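Local structure of SusD homolog (Bacteroides thetaiotaomicron VPI-5482, 3IV0) at residues Val217-Gln222 against Thr452-Gly457; Tyr431-Thr436 against Asn443-Pro448. The protein probably binds glycans at the outer membrane as a SusD-family lipoprotein, although its own ligand is not established. All blocks are in the same frame, centred on the assembly; numbering follows the deposited sequence. Where two conformers were deposited one is given.

How the contacts relate
The centres of the two contacts lie 13 Å apart, and helix 429-436 connects them. One side of this helix sends Leu433 to the loop 443-448 in contact 2. Another side meets the partners of contact 1: Gln218 CB lies 3.2 Å from Arg435 O, and Phe454 CZ is 3.9 Å from Val434 O, both as packing without hydrogen bonds. Phe219 and Phe454 also touch the Val434 side chain. Along the chain, the segments of contact 2 fall between those of contact 1, and the loop that turns back in contact 2 leads on to helix 451-455. A 1,2-ethanediol, probably from crystallisation, lies about 6 Å from the Phe219 side chain; neither contact is tied to a known ligand site.

Contact 1 (Val217-Gln222 against Thr452-Gly457); sequences VQFDAQ and TNFNVG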
# COMPACT_ATOMS: atom_id res chain seq x y z
N VAL A 217 -1.57 -16.78 -2.57
CA VAL A 217 -0.57 -17.78 -2.17
C VAL A 217 -0.77 -18.17 -0.71
O VAL A 217 -0.67 -19.35 -0.37
CB VAL A 217 0.88 -17.23 -2.38
CG1 VAL A 217 1.91 -18.05 -1.55
CG2 VAL A 217 1.22 -17.24 -3.85
N GLN A 218 -1.05 -17.21 0.16
CA GLN A 218 -1.20 -17.45 1.58
C GLN A 218 -2.55 -18.07 1.91
O GLN A 218 -2.64 -18.96 2.76
CB GLN A 218 -1.09 -16.12 2.34
CG GLN A 218 -1.28 -16.25 3.85
CD GLN A 218 -0.28 -17.18 4.52
OE1 GLN A 218 0.92 -17.24 4.17
NE2 GLN A 218 -0.77 -17.88 5.53
N PHE A 219 -3.62 -17.58 1.31
CA PHE A 219 -4.97 -17.92 1.73
C PHE A 219 -5.66 -18.95 0.87
O PHE A 219 -6.74 -19.42 1.22
CB PHE A 219 -5.79 -16.64 1.93
CG PHE A 219 -5.29 -15.82 3.07
CD1 PHE A 219 -5.58 -16.19 4.36
CD2 PHE A 219 -4.48 -14.72 2.87
CE1 PHE A 219 -5.10 -15.46 5.42
CE2 PHE A 219 -4.00 -13.99 3.94
CZ PHE A 219 -4.32 -14.37 5.21
N ASP A 220 -5.06 -19.30 -0.26
CA ASP A 220 -5.49 -20.43 -1.08
C ASP A 220 -4.24 -21.23 -1.50
O ASP A 220 -3.96 -21.47 -2.68
CB ASP A 220 -6.26 -19.95 -2.29
CG ASP A 220 -6.90 -21.08 -3.07
OD1 ASP A 220 -7.42 -22.04 -2.44
OD2 ASP A 220 -6.92 -21.01 -4.31
N ALA A 221 -3.52 -21.67 -0.49
CA ALA A 221 -2.20 -22.23 -0.70
C ALA A 221 -2.18 -23.48 -1.56
O ALA A 221 -1.14 -23.80 -2.15
CB ALA A 221 -1.54 -22.51 0.62
N GLN A 222 -3.27 -24.20 -1.67
CA GLN A 222 -3.22 -25.40 -2.51
C GLN A 222 -2.91 -25.05 -3.95
O GLN A 222 -2.40 -25.89 -4.70
CB GLN A 222 -4.53 -26.18 -2.46
CG GLN A 222 -5.68 -25.48 -3.10
N THR A 452 -1.70 -19.68 15.96
CA THR A 452 -3.10 -20.04 16.24
C THR A 452 -3.98 -18.78 16.13
O THR A 452 -5.04 -18.83 15.52
CB THR A 452 -3.27 -20.65 17.63
OG1 THR A 452 -2.41 -21.79 17.76
CG2 THR A 452 -4.71 -21.09 17.80
N ASN A 453 -3.52 -17.68 16.69
CA ASN A 453 -4.29 -16.44 16.62
C ASN A 453 -4.42 -15.97 15.18
O ASN A 453 -5.53 -15.64 14.75
CB ASN A 453 -3.69 -15.38 17.52
CG ASN A 453 -3.94 -15.65 19.00
OD1 ASN A 453 -4.80 -16.46 19.36
ND2 ASN A 453 -3.26 -14.92 19.83
N PHE A 454 -3.34 -16.05 14.44
CA PHE A 454 -3.44 -15.80 12.99
C PHE A 454 -4.51 -16.65 12.36
O PHE A 454 -5.34 -16.15 11.55
CB PHE A 454 -2.10 -16.10 12.35
CG PHE A 454 -2.06 -15.90 10.86
CD1 PHE A 454 -2.40 -16.95 10.01
CD2 PHE A 454 -1.63 -14.72 10.32
CE1 PHE A 454 -2.30 -16.80 8.64
CE2 PHE A 454 -1.53 -14.59 8.94
CZ PHE A 454 -1.88 -15.60 8.11
N ASN A 455 -4.51 -17.94 12.66
CA ASN A 455 -5.43 -18.88 12.04
C ASN A 455 -6.89 -18.58 12.33
O ASN A 455 -7.76 -18.97 11.55
CB ASN A 455 -5.09 -20.32 12.49
CG ASN A 455 -3.79 -20.84 11.92
OD1 ASN A 455 -3.31 -20.36 10.89
ND2 ASN A 455 -3.25 -21.89 12.55
N VAL A 456 -7.18 -17.93 13.44
CA VAL A 456 -8.54 -17.56 13.79
C VAL A 456 -8.80 -16.06 13.50
O VAL A 456 -9.79 -15.51 13.98
CB VAL A 456 -8.92 -17.93 15.26
CG1 VAL A 456 -8.88 -19.46 15.44
CG2 VAL A 456 -8.06 -17.28 16.30
N GLY A 457 -7.98 -15.43 12.69
CA GLY A 457 -8.31 -14.11 12.19
C GLY A 457 -7.74 -12.95 12.96
O GLY A 457 -8.17 -11.79 12.76
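Phe219 and Phe454 approach from opposite directions, their CZ atoms 4.0 Å apart; the ring planes lie within about 20° of each other, but the rings meet by their ends and do not stack. Phe454 reaches across because its CG stands anti to the backbone N (chi1 179°). The terminal amide of Gln218 comes to the same end of that ring, its plane perpendicular to it, while Gln218 CG covers one face of the Phe219 ring, 3.5 Å above the plane toward the rim. Packing is tight around this group: Trp459 meets both phenylalanine rings at about 40°, and Tyr440 adds an edge-to-face partner for Phe454. No hydrogen bond crosses between the segments, which bury just 98 Å² together. The loose side is at 452-457, where Thr452 and Val456, exposed in the isolated chain, make no contact with 217-222. Beyond Phe219 the other chain segment leaves helical geometry at Asp220, whose OD2 turns to Tyr227 OH. Two helix C-termini are thus joined by an aromatic cluster, one of them closed by a Schellman motif: Gly457, with positive phi, donates its N to Phe454 O at 3.0 Å, and Ala458 N bonds to Asn453 O.

Contact 2 (Tyr431-Thr436 against Asn443-Pro448); sequences YDLVRT and NYCMNP
A helix followed by a loop that folds back on it defines this contact: Leu433, on helix 429-436, meets Tyr444 and Cys445 in the connection to helix 451-455, within the SusD family region. The two leucine methyls fork around Cys445 CB, with Leu433 CD1 at 4.0 Å from it and Leu433 CD2 at 4.1 Å. A chi1 of 177° swings Cys445 SG to the side of Leu433 CD1, 3.8 Å away, while Leu433 CD2 packs against the backbone Tyr444 O at 3.9 Å. No hydrogen bond crosses between the two segments; what they share is van der Waals packing, while Leu433 also has a backbone hydrogen bond with Val439. Replacing Leu433 by alanine removes both methyls, which is likely to open a gap beside Cys445 CB and SG and cost the packing on Tyr444 O. The helix is braced internally as well. Arg435 NE and Arg435 NH2 both donate to Asp432 OD1, at 3.0 Å and a longer 3.3 Å, from above the same face of the carboxylate. Asp432 O accepts Thr436 N and also Thr436 OG1, the latter at 2.7 Å, from opposite faces of its plane. Around the pair, Asp432 OD2 bridges to Arg419 of helix 408-422, and the same helix receives Tyr444 through Asp413 and an edge-to-face Phe416. Arg435 pairs with Glu376 of helix 367-381 and packs on Leu214 and Trp215 of helix 202-219, placing helix 429-436 among these three helices.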
# COMPACT_ATOMS: atom_id res chain seq x y z
N TYR A 431 1.47 -5.93 5.90
CA TYR A 431 0.78 -6.72 4.91
C TYR A 431 1.71 -7.77 4.31
O TYR A 431 1.29 -8.92 4.08
CB TYR A 431 0.22 -5.77 3.87
CG TYR A 431 -0.91 -4.91 4.38
CD1 TYR A 431 -2.05 -5.49 4.95
CD2 TYR A 431 -0.89 -3.54 4.24
CE1 TYR A 431 -3.10 -4.70 5.40
CE2 TYR A 431 -1.96 -2.74 4.67
CZ TYR A 431 -3.07 -3.35 5.20
OH TYR A 431 -4.18 -2.59 5.58
N ASP A 432 2.99 -7.44 4.13
CA ASP A 432 3.98 -8.44 3.69
C ASP A 432 4.11 -9.54 4.74
O ASP A 432 4.23 -10.71 4.40
CB ASP A 432 5.33 -7.77 3.47
CG ASP A 432 5.42 -7.03 2.15
OD1 ASP A 432 4.53 -7.16 1.28
OD2 ASP A 432 6.50 -6.43 1.93
N LEU A 433 4.13 -9.15 6.01
CA LEU A 433 4.20 -10.17 7.04
C LEU A 433 3.01 -11.09 7.00
O LEU A 433 3.15 -12.31 7.23
CB LEU A 433 4.31 -9.53 8.42
CG LEU A 433 5.61 -8.83 8.77
CD1 LEU A 433 5.44 -8.17 10.13
CD2 LEU A 433 6.77 -9.81 8.83
N VAL A 434 1.81 -10.56 6.78
CA VAL A 434 0.64 -11.42 6.76
C VAL A 434 0.66 -12.39 5.56
O VAL A 434 0.45 -13.59 5.73
CB VAL A 434 -0.66 -10.59 6.77
CG1 VAL A 434 -1.90 -11.45 6.48
CG2 VAL A 434 -0.81 -9.83 8.11
N ARG A 435 0.92 -11.87 4.36
CA ARG A 435 0.79 -12.70 3.17
C ARG A 435 1.91 -13.72 3.07
O ARG A 435 1.79 -14.66 2.32
CB ARG A 435 0.74 -11.84 1.88
CG ARG A 435 2.05 -11.11 1.63
CD ARG A 435 2.02 -10.27 0.36
NE ARG A 435 3.32 -9.68 0.10
CZ ARG A 435 4.37 -10.34 -0.37
NH1 ARG A 435 4.29 -11.62 -0.64
NH2 ARG A 435 5.50 -9.71 -0.58
N THR A 436 3.00 -13.52 3.80
CA THR A 436 4.10 -14.50 3.81
C THR A 436 4.00 -15.42 5.02
O THR A 436 4.81 -16.36 5.14
CB THR A 436 5.48 -13.79 3.85
OG1 THR A 436 5.55 -13.00 5.05
CG2 THR A 436 5.73 -12.96 2.59
N ASN A 443 11.51 -14.93 13.94
CA ASN A 443 12.72 -14.77 13.13
C ASN A 443 12.62 -13.61 12.12
O ASN A 443 13.65 -13.11 11.64
CB ASN A 443 13.03 -16.06 12.38
CG ASN A 443 13.38 -17.21 13.31
OD1 ASN A 443 12.77 -18.28 13.29
ND2 ASN A 443 14.35 -16.96 14.16
N TYR A 444 11.39 -13.18 11.84
CA TYR A 444 11.12 -12.14 10.82
C TYR A 444 10.32 -10.95 11.34
O TYR A 444 10.24 -9.94 10.66
CB TYR A 444 10.37 -12.76 9.65
CG TYR A 444 11.12 -13.90 9.02
CD1 TYR A 444 12.19 -13.66 8.18
CD2 TYR A 444 10.79 -15.21 9.29
CE1 TYR A 444 12.89 -14.70 7.60
CE2 TYR A 444 11.49 -16.26 8.74
CZ TYR A 444 12.53 -16.00 7.89
OH TYR A 444 13.24 -17.05 7.33
N CYS A 445 9.72 -11.05 12.51
CA CYS A 445 8.89 -10.00 13.08
C CYS A 445 9.22 -9.92 14.56
O CYS A 445 9.14 -10.93 15.26
CB CYS A 445 7.42 -10.35 12.89
SG CYS A 445 6.28 -9.14 13.66
N MSE A 446 9.56 -8.73 15.04
CA MSE A 446 9.97 -8.54 16.43
C MSE A 446 8.77 -8.62 17.38
O MSE A 446 8.90 -9.00 18.55
CB MSE A 446 10.65 -7.18 16.58
CG MSE A 446 11.22 -6.93 17.96
SE MSE A 446 12.59 -5.52 18.02
CE MSE A 446 14.03 -6.60 18.30
N ASN A 447 7.59 -8.28 16.85
CA ASN A 447 6.36 -8.22 17.65
C ASN A 447 5.33 -9.16 17.01
O ASN A 447 4.27 -8.72 16.55
CB ASN A 447 5.77 -6.79 17.70
CG ASN A 447 6.67 -5.77 18.38
OD1 ASN A 447 7.80 -6.05 18.76
ND2 ASN A 447 6.18 -4.57 18.50
N PRO A 448 5.64 -10.45 16.94
CA PRO A 448 4.78 -11.39 16.21
C PRO A 448 3.48 -11.66 16.94
O PRO A 448 3.37 -11.44 18.17
CB PRO A 448 5.59 -12.69 16.20
CG PRO A 448 6.40 -12.61 17.45
CD PRO A 448 6.75 -11.16 17.60